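Local coordinates for multidrug resistance protein (Vibrio cholerae, PDB 1YC9), which forms a trimeric outer membrane channel and could be involved in resistance to puromycin, acriflavine and tetraphenylarsonium by drug efflux, at residues A[70-84]-A[97-110]. The protein carries 1 engineered substitution. Sequence-based numbering, arbitrary orientation.
Sequences RSFDLGLAASATESK and GWNDYGTLTLNFQY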
ATOM      1  N   ARG A  70     -12.559  10.668 -32.455  1.00 18.95           N
ATOM      2  CA  ARG A  70     -12.389  11.631 -33.551  1.00 17.26           C
ATOM      3  C   ARG A  70     -12.713  11.046 -34.941  1.00 17.43           C
ATOM      4  O   ARG A  70     -12.712  11.770 -35.930  1.00 16.57           O
ATOM      5  CB  ARG A  70     -10.988  12.185 -33.518  1.00 17.49           C
ATOM      6  CG  ARG A  70     -10.587  12.871 -32.234  1.00 17.04           C
ATOM      7  CD  ARG A  70      -9.297  13.544 -32.283  1.00 24.20           C
ATOM      8  NE  ARG A  70      -9.450  14.674 -33.178  1.00 24.24           N
ATOM      9  CZ  ARG A  70      -8.478  15.467 -33.562  1.00 26.05           C
ATOM     10  NH1 ARG A  70      -7.231  15.248 -33.115  1.00 25.36           N
ATOM     11  NH2 ARG A  70      -8.794  16.441 -34.424  1.00 23.47           N
ATOM     12  N   SER A  71     -12.994   9.754 -35.031  1.00 17.19           N
ATOM     13  CA  SER A  71     -13.420   9.185 -36.265  1.00 16.12           C
ATOM     14  C   SER A  71     -14.918   9.264 -36.430  1.00 17.32           C
ATOM     15  O   SER A  71     -15.643   9.462 -35.444  1.00 17.83           O
ATOM     16  CB  SER A  71     -12.957   7.704 -36.385  1.00 18.34           C
ATOM     17  OG  SER A  71     -13.897   6.839 -35.891  1.00 23.78           O
ATOM     18  N   PHE A  72     -15.397   9.012 -37.634  1.00 16.72           N
ATOM     19  CA  PHE A  72     -16.793   8.635 -37.827  1.00 15.50           C
ATOM     20  C   PHE A  72     -17.003   7.108 -37.537  1.00 17.32           C
ATOM     21  O   PHE A  72     -16.042   6.351 -37.436  1.00 17.50           O
ATOM     22  CB  PHE A  72     -17.345   9.064 -39.151  1.00 16.10           C
ATOM     23  CG  PHE A  72     -16.554   8.644 -40.348  1.00 17.23           C
ATOM     24  CD1 PHE A  72     -16.450   7.331 -40.701  1.00 18.46           C
ATOM     25  CD2 PHE A  72     -15.990   9.582 -41.152  1.00 16.32           C
ATOM     26  CE1 PHE A  72     -15.774   6.943 -41.842  1.00 20.33           C
ATOM     27  CE2 PHE A  72     -15.330   9.219 -42.271  1.00 15.10           C
ATOM     28  CZ  PHE A  72     -15.199   7.913 -42.632  1.00 16.78           C
ATOM     29  N   ASP A  73     -18.262   6.724 -37.366  1.00 16.11           N
ATOM     30  CA  ASP A  73     -18.695   5.354 -37.031  0.50 16.87           C
ATOM     31  C   ASP A  73     -19.692   4.912 -38.069  1.00 15.75           C
ATOM     32  O   ASP A  73     -20.575   5.695 -38.503  1.00 15.90           O
ATOM     33  CB  ASP A  73     -19.388   5.346 -35.674  0.50 18.18           C
ATOM     34  CG  ASP A  73     -18.442   5.088 -34.556  0.50 22.08           C
ATOM     35  OD1 ASP A  73     -17.580   5.927 -34.370  0.50 27.25           O
ATOM     36  OD2 ASP A  73     -18.423   4.058 -33.847  0.50 28.73           O
ATOM     37  N   LEU A  74     -19.610   3.656 -38.491  1.00 15.14           N
ATOM     38  CA  LEU A  74     -20.444   3.123 -39.506  1.00 13.27           C
ATOM     39  C   LEU A  74     -20.913   1.737 -38.923  1.00 13.92           C
ATOM     40  O   LEU A  74     -20.151   1.019 -38.286  1.00 13.05           O
ATOM     41  CB  LEU A  74     -19.661   2.827 -40.780  1.00 14.98           C
ATOM     42  CG  LEU A  74     -19.225   4.078 -41.587  1.00 18.75           C
ATOM     43  CD1 LEU A  74     -18.048   3.816 -42.601  1.00 22.42           C
ATOM     44  CD2 LEU A  74     -20.505   4.565 -42.287  1.00 25.25           C
ATOM     45  N   GLY A  75     -22.159   1.452 -39.196  1.00 15.44           N
ATOM     46  CA  GLY A  75     -22.783   0.213 -38.753  1.00 16.17           C
ATOM     47  C   GLY A  75     -23.900  -0.224 -39.657  1.00 15.53           C
ATOM     48  O   GLY A  75     -24.419   0.550 -40.431  1.00 15.64           O
ATOM     49  N   LEU A  76     -24.230  -1.533 -39.635  1.00 14.78           N
ATOM     50  CA  LEU A  76     -25.331  -2.039 -40.397  1.00 17.09           C
ATOM     51  C   LEU A  76     -26.403  -2.452 -39.393  1.00 18.51           C
ATOM     52  O   LEU A  76     -26.062  -3.025 -38.375  1.00 18.83           O
ATOM     53  CB  LEU A  76     -24.899  -3.264 -41.188  1.00 18.96           C
ATOM     54  CG  LEU A  76     -25.925  -4.092 -41.945  1.00 23.92           C
ATOM     55  CD1 LEU A  76     -25.212  -5.063 -42.860  1.00 28.54           C
ATOM     56  CD2 LEU A  76     -26.808  -4.954 -40.919  1.00 30.41           C
ATOM     57  N   ALA A  77     -27.629  -2.088 -39.694  1.00 18.45           N
ATOM     58  CA  ALA A  77     -28.795  -2.361 -38.853  1.00 17.89           C
ATOM     59  C   ALA A  77     -29.840  -3.042 -39.702  1.00 17.77           C
ATOM     60  O   ALA A  77     -30.045  -2.707 -40.846  1.00 18.86           O
ATOM     61  CB  ALA A  77     -29.310  -1.123 -38.313  1.00 17.64           C
ATOM     62  N   ALA A  78     -30.499  -4.073 -39.175  1.00 16.53           N
ATOM     63  CA  ALA A  78     -31.629  -4.627 -39.873  1.00 15.14           C
ATOM     64  C   ALA A  78     -32.633  -5.071 -38.821  1.00 15.29           C
ATOM     65  O   ALA A  78     -32.278  -5.269 -37.663  1.00 16.64           O
ATOM     66  CB  ALA A  78     -31.215  -5.791 -40.763  1.00 16.59           C
ATOM     67  N   SER A  79     -33.866  -5.140 -39.240  1.00 14.89           N
ATOM     68  CA  SER A  79     -34.994  -5.511 -38.342  1.00 15.21           C
ATOM     69  C   SER A  79     -36.107  -6.104 -39.133  1.00 16.51           C
ATOM     70  O   SER A  79     -36.281  -5.872 -40.327  1.00 15.69           O
ATOM     71  CB  SER A  79     -35.462  -4.246 -37.581  1.00 15.18           C
ATOM     72  OG  SER A  79     -36.170  -3.398 -38.450  1.00 16.28           O
ATOM     73  N   ALA A  80     -36.866  -7.021 -38.498  1.00 15.55           N
ATOM     74  CA  ALA A  80     -38.091  -7.504 -39.067  1.00 14.71           C
ATOM     75  C   ALA A  80     -39.052  -7.530 -37.895  1.00 14.88           C
ATOM     76  O   ALA A  80     -38.677  -8.000 -36.843  1.00 16.22           O
ATOM     77  CB  ALA A  80     -37.952  -8.941 -39.626  1.00 16.58           C
ATOM     78  N   THR A  81     -40.213  -6.982 -38.112  1.00 14.50           N
ATOM     79  CA  THR A  81     -41.176  -6.729 -37.053  1.00 14.03           C
ATOM     80  C   THR A  81     -42.541  -7.080 -37.505  1.00 14.66           C
ATOM     81  O   THR A  81     -42.973  -6.685 -38.546  1.00 14.98           O
ATOM     82  CB  THR A  81     -41.140  -5.211 -36.715  1.00 15.13           C
ATOM     83  OG1 THR A  81     -39.806  -4.838 -36.392  1.00 15.24           O
ATOM     84  CG2 THR A  81     -41.882  -4.925 -35.416  1.00 17.16           C
ATOM     85  N   GLU A  82     -43.289  -7.775 -36.626  1.00 14.41           N
ATOM     86  CA  GLU A  82     -44.699  -7.928 -36.767  1.00 13.43           C
ATOM     87  C   GLU A  82     -45.334  -6.930 -35.791  1.00 13.67           C
ATOM     88  O   GLU A  82     -44.998  -6.913 -34.640  1.00 14.95           O
ATOM     89  CB  GLU A  82     -45.186  -9.346 -36.394  1.00 12.98           C
ATOM     90  CG  GLU A  82     -46.584  -9.645 -36.899  1.00 14.45           C
ATOM     91  CD  GLU A  82     -46.643  -9.925 -38.410  1.00 19.55           C
ATOM     92  OE1 GLU A  82     -45.599 -10.005 -39.016  1.00 20.53           O
ATOM     93  OE2 GLU A  82     -47.742 -10.020 -38.972  1.00 26.64           O
ATOM     94  N   SER A  83     -46.172  -6.082 -36.326  1.00 14.01           N
ATOM     95  CA  SER A  83     -46.683  -4.916 -35.590  1.00 14.81           C
ATOM     96  C   SER A  83     -48.146  -4.668 -35.900  1.00 12.86           C
ATOM     97  O   SER A  83     -48.597  -4.727 -37.045  1.00 13.38           O
ATOM     98  CB  SER A  83     -45.845  -3.707 -36.004  1.00 16.17           C
ATOM     99  OG  SER A  83     -46.487  -2.477 -35.719  1.00 20.88           O
ATOM    100  N   LYS A  84     -48.888  -4.296 -34.849  1.00 14.95           N
ATOM    101  CA  LYS A  84     -50.252  -3.864 -34.915  1.00 14.05           C
ATOM    102  C   LYS A  84     -50.251  -2.434 -34.375  1.00 14.47           C
ATOM    103  O   LYS A  84     -49.732  -2.222 -33.294  1.00 13.91           O
ATOM    104  CB  LYS A  84     -51.160  -4.656 -34.028  1.00 15.77           C
ATOM    105  CG  LYS A  84     -52.578  -4.329 -34.322  1.00 19.64           C
ATOM    106  CD  LYS A  84     -53.337  -3.919 -33.187  1.00 22.45           C
ATOM    107  CE  LYS A  84     -54.821  -3.637 -33.584  1.00 22.48           C
ATOM    108  NZ  LYS A  84     -55.168  -2.289 -33.100  1.00 19.03           N
ATOM    109  N   GLY A  97     -54.791  -4.552 -38.316  1.00 16.75           N
ATOM    110  CA  GLY A  97     -54.258  -5.815 -37.827  1.00 18.10           C
ATOM    111  C   GLY A  97     -52.744  -5.869 -37.720  1.00 17.01           C
ATOM    112  O   GLY A  97     -52.039  -4.837 -37.649  1.00 15.08           O
ATOM    113  N   TRP A  98     -52.239  -7.093 -37.690  1.00 14.64           N
ATOM    114  CA  TRP A  98     -50.836  -7.351 -37.449  1.00 14.62           C
ATOM    115  C   TRP A  98     -50.203  -7.486 -38.811  1.00 15.06           C
ATOM    116  O   TRP A  98     -50.687  -8.289 -39.645  1.00 15.29           O
ATOM    117  CB  TRP A  98     -50.585  -8.621 -36.609  1.00 13.35           C
ATOM    118  CG  TRP A  98     -50.922  -8.349 -35.203  1.00 12.69           C
ATOM    119  CD1 TRP A  98     -52.175  -8.257 -34.710  1.00 14.02           C
ATOM    120  CD2 TRP A  98     -50.045  -8.156 -34.136  1.00 11.54           C
ATOM    121  NE1 TRP A  98     -52.118  -7.994 -33.373  1.00 14.26           N
ATOM    122  CE2 TRP A  98     -50.819  -7.965 -32.984  1.00 13.67           C
ATOM    123  CE3 TRP A  98     -48.671  -8.196 -33.983  1.00 10.05           C
ATOM    124  CZ2 TRP A  98     -50.262  -7.687 -31.773  1.00 12.68           C
ATOM    125  CZ3 TRP A  98     -48.121  -7.955 -32.753  1.00 13.33           C
ATOM    126  CH2 TRP A  98     -48.929  -7.727 -31.657  1.00 14.55           C
ATOM    127  N   ASN A  99     -49.165  -6.701 -39.057  1.00 14.99           N
ATOM    128  CA  ASN A  99     -48.435  -6.759 -40.335  1.00 14.79           C
ATOM    129  C   ASN A  99     -46.955  -6.861 -40.163  1.00 14.66           C
ATOM    130  O   ASN A  99     -46.448  -6.548 -39.169  1.00 13.74           O
ATOM    131  CB  ASN A  99     -48.816  -5.554 -41.185  1.00 15.14           C
ATOM    132  CG  ASN A  99     -50.307  -5.489 -41.451  1.00 17.61           C
ATOM    133  OD1 ASN A  99     -51.040  -4.754 -40.781  1.00 17.51           O
ATOM    134  ND2 ASN A  99     -50.772  -6.250 -42.441  1.00 10.95           N
ATOM    135  N   ASP A 100     -46.243  -7.390 -41.184  1.00 13.95           N
ATOM    136  CA  ASP A 100     -44.828  -7.526 -41.125  1.00 13.90           C
ATOM    137  C   ASP A 100     -44.129  -6.310 -41.831  1.00 14.55           C
ATOM    138  O   ASP A 100     -44.619  -5.807 -42.841  1.00 14.85           O
ATOM    139  CB  ASP A 100     -44.377  -8.822 -41.814  1.00 16.21           C
ATOM    140  CG  ASP A 100     -44.842  -8.957 -43.194  1.00 16.89           C
ATOM    141  OD1 ASP A 100     -46.061  -8.852 -43.491  1.00 16.59           O
ATOM    142  OD2 ASP A 100     -43.993  -9.281 -44.116  1.00 21.04           O
ATOM    143  N   TYR A 101     -43.043  -5.907 -41.217  1.00 14.59           N
ATOM    144  CA  TYR A 101     -42.221  -4.756 -41.674  1.00 15.94           C
ATOM    145  C   TYR A 101     -40.811  -5.178 -41.666  1.00 15.29           C
ATOM    146  O   TYR A 101     -40.367  -5.984 -40.832  1.00 17.01           O
ATOM    147  CB  TYR A 101     -42.398  -3.627 -40.697  1.00 14.65           C
ATOM    148  CG  TYR A 101     -43.787  -3.090 -40.630  1.00 14.63           C
ATOM    149  CD1 TYR A 101     -44.730  -3.646 -39.778  1.00 16.07           C
ATOM    150  CD2 TYR A 101     -44.146  -1.946 -41.306  1.00 15.93           C
ATOM    151  CE1 TYR A 101     -46.001  -3.164 -39.745  1.00 14.10           C
ATOM    152  CE2 TYR A 101     -45.420  -1.402 -41.235  1.00 16.79           C
ATOM    153  CZ  TYR A 101     -46.371  -2.021 -40.438  1.00 19.47           C
ATOM    154  OH  TYR A 101     -47.641  -1.469 -40.335  1.00 16.81           O
ATOM    155  N   GLY A 102     -39.971  -4.589 -42.534  1.00 14.17           N
ATOM    156  CA  GLY A 102     -38.591  -4.883 -42.423  1.00 13.91           C
ATOM    157  C   GLY A 102     -37.777  -3.596 -42.707  1.00 12.93           C
ATOM    158  O   GLY A 102     -38.305  -2.654 -43.351  1.00 13.71           O
ATOM    159  N   THR A 103     -36.584  -3.600 -42.179  1.00 14.12           N
ATOM    160  CA  THR A 103     -35.616  -2.544 -42.502  1.00 15.64           C
ATOM    161  C   THR A 103     -34.239  -3.118 -42.673  1.00 15.94           C
ATOM    162  O   THR A 103     -33.868  -4.197 -42.104  1.00 14.66           O
ATOM    163  CB  THR A 103     -35.560  -1.466 -41.419  1.00 15.17           C
ATOM    164  OG1 THR A 103     -34.926  -1.946 -40.216  1.00 18.36           O
ATOM    165  CG2 THR A 103     -36.870  -0.956 -41.017  1.00 18.11           C
ATOM    166  N   LEU A 104     -33.399  -2.423 -43.471  1.00 14.91           N
ATOM    167  CA  LEU A 104     -32.027  -2.843 -43.576  1.00 14.70           C
ATOM    168  C   LEU A 104     -31.305  -1.538 -44.005  1.00 14.32           C
ATOM    169  O   LEU A 104     -31.667  -1.003 -45.034  1.00 14.84           O
ATOM    170  CB  LEU A 104     -31.893  -3.896 -44.691  1.00 15.77           C
ATOM    171  CG  LEU A 104     -30.489  -4.219 -45.153  1.00 16.97           C
ATOM    172  CD1 LEU A 104     -29.664  -4.830 -43.976  1.00 20.36           C
ATOM    173  CD2 LEU A 104     -30.525  -5.171 -46.346  1.00 23.61           C
ATOM    174  N   THR A 105     -30.431  -1.045 -43.117  1.00 15.23           N
ATOM    175  CA  THR A 105     -29.794   0.260 -43.310  1.00 15.64           C
ATOM    176  C   THR A 105     -28.324   0.230 -42.942  1.00 16.55           C
ATOM    177  O   THR A 105     -27.836  -0.571 -42.106  1.00 17.41           O
ATOM    178  CB  THR A 105     -30.467   1.350 -42.479  1.00 15.58           C
ATOM    179  OG1 THR A 105     -30.371   1.012 -41.082  1.00 16.11           O
ATOM    180  CG2 THR A 105     -31.958   1.488 -42.827  1.00 17.27           C
ATOM    181  N   LEU A 106     -27.607   1.150 -43.597  1.00 15.24           N
ATOM    182  CA  LEU A 106     -26.256   1.496 -43.247  0.50 15.36           C
ATOM    183  C   LEU A 106     -26.381   2.824 -42.489  1.00 16.00           C
ATOM    184  O   LEU A 106     -27.043   3.714 -42.969  1.00 15.71           O
ATOM    185  CB  LEU A 106     -25.465   1.675 -44.555  0.50 15.77           C
ATOM    186  CG  LEU A 106     -23.993   2.030 -44.421  0.50 16.34           C
ATOM    187  CD1 LEU A 106     -23.241   1.009 -43.657  0.50 17.24           C
ATOM    188  CD2 LEU A 106     -23.421   2.159 -45.847  0.50 17.90           C
ATOM    189  N   ASN A 107     -25.757   2.922 -41.325  1.00 16.09           N
ATOM    190  CA  ASN A 107     -25.922   4.041 -40.431  1.00 17.64           C
ATOM    191  C   ASN A 107     -24.524   4.641 -40.213  1.00 17.58           C
ATOM    192  O   ASN A 107     -23.517   3.920 -40.117  1.00 18.42           O
ATOM    193  CB  ASN A 107     -26.424   3.555 -39.067  1.00 18.37           C
ATOM    194  CG  ASN A 107     -27.842   2.999 -39.096  1.00 25.06           C
ATOM    195  OD1 ASN A 107     -28.477   2.884 -40.133  1.00 29.29           O
ATOM    196  ND2 ASN A 107     -28.342   2.614 -37.907  1.00 27.43           N
ATOM    197  N   PHE A 108     -24.496   5.958 -40.025  1.00 16.78           N
ATOM    198  CA  PHE A 108     -23.293   6.716 -39.952  1.00 16.92           C
ATOM    199  C   PHE A 108     -23.473   7.789 -38.883  1.00 16.55           C
ATOM    200  O   PHE A 108     -24.519   8.426 -38.816  1.00 17.31           O
ATOM    201  CB  PHE A 108     -23.068   7.375 -41.268  1.00 18.47           C
ATOM    202  CG  PHE A 108     -22.012   8.436 -41.244  1.00 22.45           C
ATOM    203  CD1 PHE A 108     -20.705   8.126 -41.578  1.00 27.01           C
ATOM    204  CD2 PHE A 108     -22.333   9.746 -40.923  1.00 25.29           C
ATOM    205  CE1 PHE A 108     -19.737   9.114 -41.601  1.00 27.98           C
ATOM    206  CE2 PHE A 108     -21.350  10.727 -40.915  1.00 26.82           C
ATOM    207  CZ  PHE A 108     -20.066  10.403 -41.265  1.00 26.78           C
ATOM    208  N   GLN A 109     -22.460   7.979 -38.071  1.00 16.29           N
ATOM    209  CA  GLN A 109     -22.441   9.084 -37.105  1.00 18.63           C
ATOM    210  C   GLN A 109     -21.049   9.700 -37.017  1.00 18.20           C
ATOM    211  O   GLN A 109     -20.055   8.997 -37.057  1.00 17.73           O
ATOM    212  CB  GLN A 109     -22.904   8.596 -35.753  1.00 20.71           C
ATOM    213  CG  GLN A 109     -23.075   9.672 -34.713  1.00 28.78           C
ATOM    214  CD  GLN A 109     -24.180   9.243 -33.749  1.00 38.84           C
ATOM    215  OE1 GLN A 109     -25.320   9.711 -33.855  1.00 45.16           O
ATOM    216  NE2 GLN A 109     -23.878   8.266 -32.917  1.00 43.16           N
ATOM    217  N   TYR A 110     -20.993  11.037 -36.908  1.00 18.01           N
ATOM    218  CA  TYR A 110     -19.739  11.801 -36.804  1.00 17.38           C
ATOM    219  C   TYR A 110     -20.027  13.017 -35.873  1.00 17.57           C
ATOM    220  O   TYR A 110     -21.040  13.720 -36.005  1.00 18.00           O
ATOM    221  CB  TYR A 110     -19.215  12.282 -38.194  1.00 15.84           C
ATOM    222  CG  TYR A 110     -17.987  13.117 -38.037  1.00 14.31           C
ATOM    223  CD1 TYR A 110     -16.844  12.581 -37.483  1.00 15.62           C
ATOM    224  CD2 TYR A 110     -17.994  14.502 -38.333  1.00 15.78           C
ATOM    225  CE1 TYR A 110     -15.718  13.308 -37.330  1.00 13.11           C
ATOM    226  CE2 TYR A 110     -16.877  15.258 -38.152  1.00 15.63           C
ATOM    227  CZ  TYR A 110     -15.775  14.718 -37.656  1.00 15.66           C
ATOM    228  OH  TYR A 110     -14.682  15.464 -37.393  1.00 20.38           O
TER
HETATM  229  O   HOH W   1     -13.266  14.711 -34.796  1.00 32.51           O
HETATM  230  O   HOH W   2     -19.251   8.668 -34.196  1.00 40.51           O
HETATM  231  O   HOH W   3     -38.881  -3.795 -38.879  1.00 14.80           O
HETATM  232  O   HOH W   4     -49.425  -2.819 -38.828  1.00 14.92           O
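Leu104 lays CD1 3.7 Å from Ala78 CB, and Leu76 CD2 lies 4.2 Å from that same Leu104 CD1, apolar contacts at the middle of an antiparallel beta hairpin. Strands 73-84 and 98-110 run at 150° and belong to the transmembrane beta barrel of the outer membrane factor family. The face bearing the leucines probably looks outward to lipid, since a bound octyl glucoside touches Leu106. Toward Tyr110, Leu74 CD2 lies at the ring edge of Phe108, 3.6 Å from Phe108 CD1. Phe108 CE1 also approaches Phe72 CB; the two rings are oblique, planes 46° apart.

Twelve backbone hydrogen bonds join six hydrogen-bonded pairs from Asp73-Gln109 to Ser83-Asn99, so the register is unbroken. Strand 98-110 bonds on its other edge to strand 286-298, while strand 73-84 pairs with a strand of the second subunit: the hairpin thus carries the sheet across the trimer interface.

On the opposite face Ser79 OG and Thr103 OG1 meet at 2.6 Å, a hydrogen bond of undecided direction. Both oxygens sit between backbone N and carbonyl carbon, which sets them facing each other across the pair. A water joins Ser79 OG to Thr81 OG1.

Near the loop that joins the strands, Lys84 CB sits over one face of Trp98, 3.5 Å from the centroid of the five-membered ring and 11° off its normal, a CH-pi contact; Lys84 NZ forms a salt bridge with Asp309 of the second subunit. On the other face, a water hydrogen-bonds Ser83 O and Tyr101 OH, each at 2.7 Å.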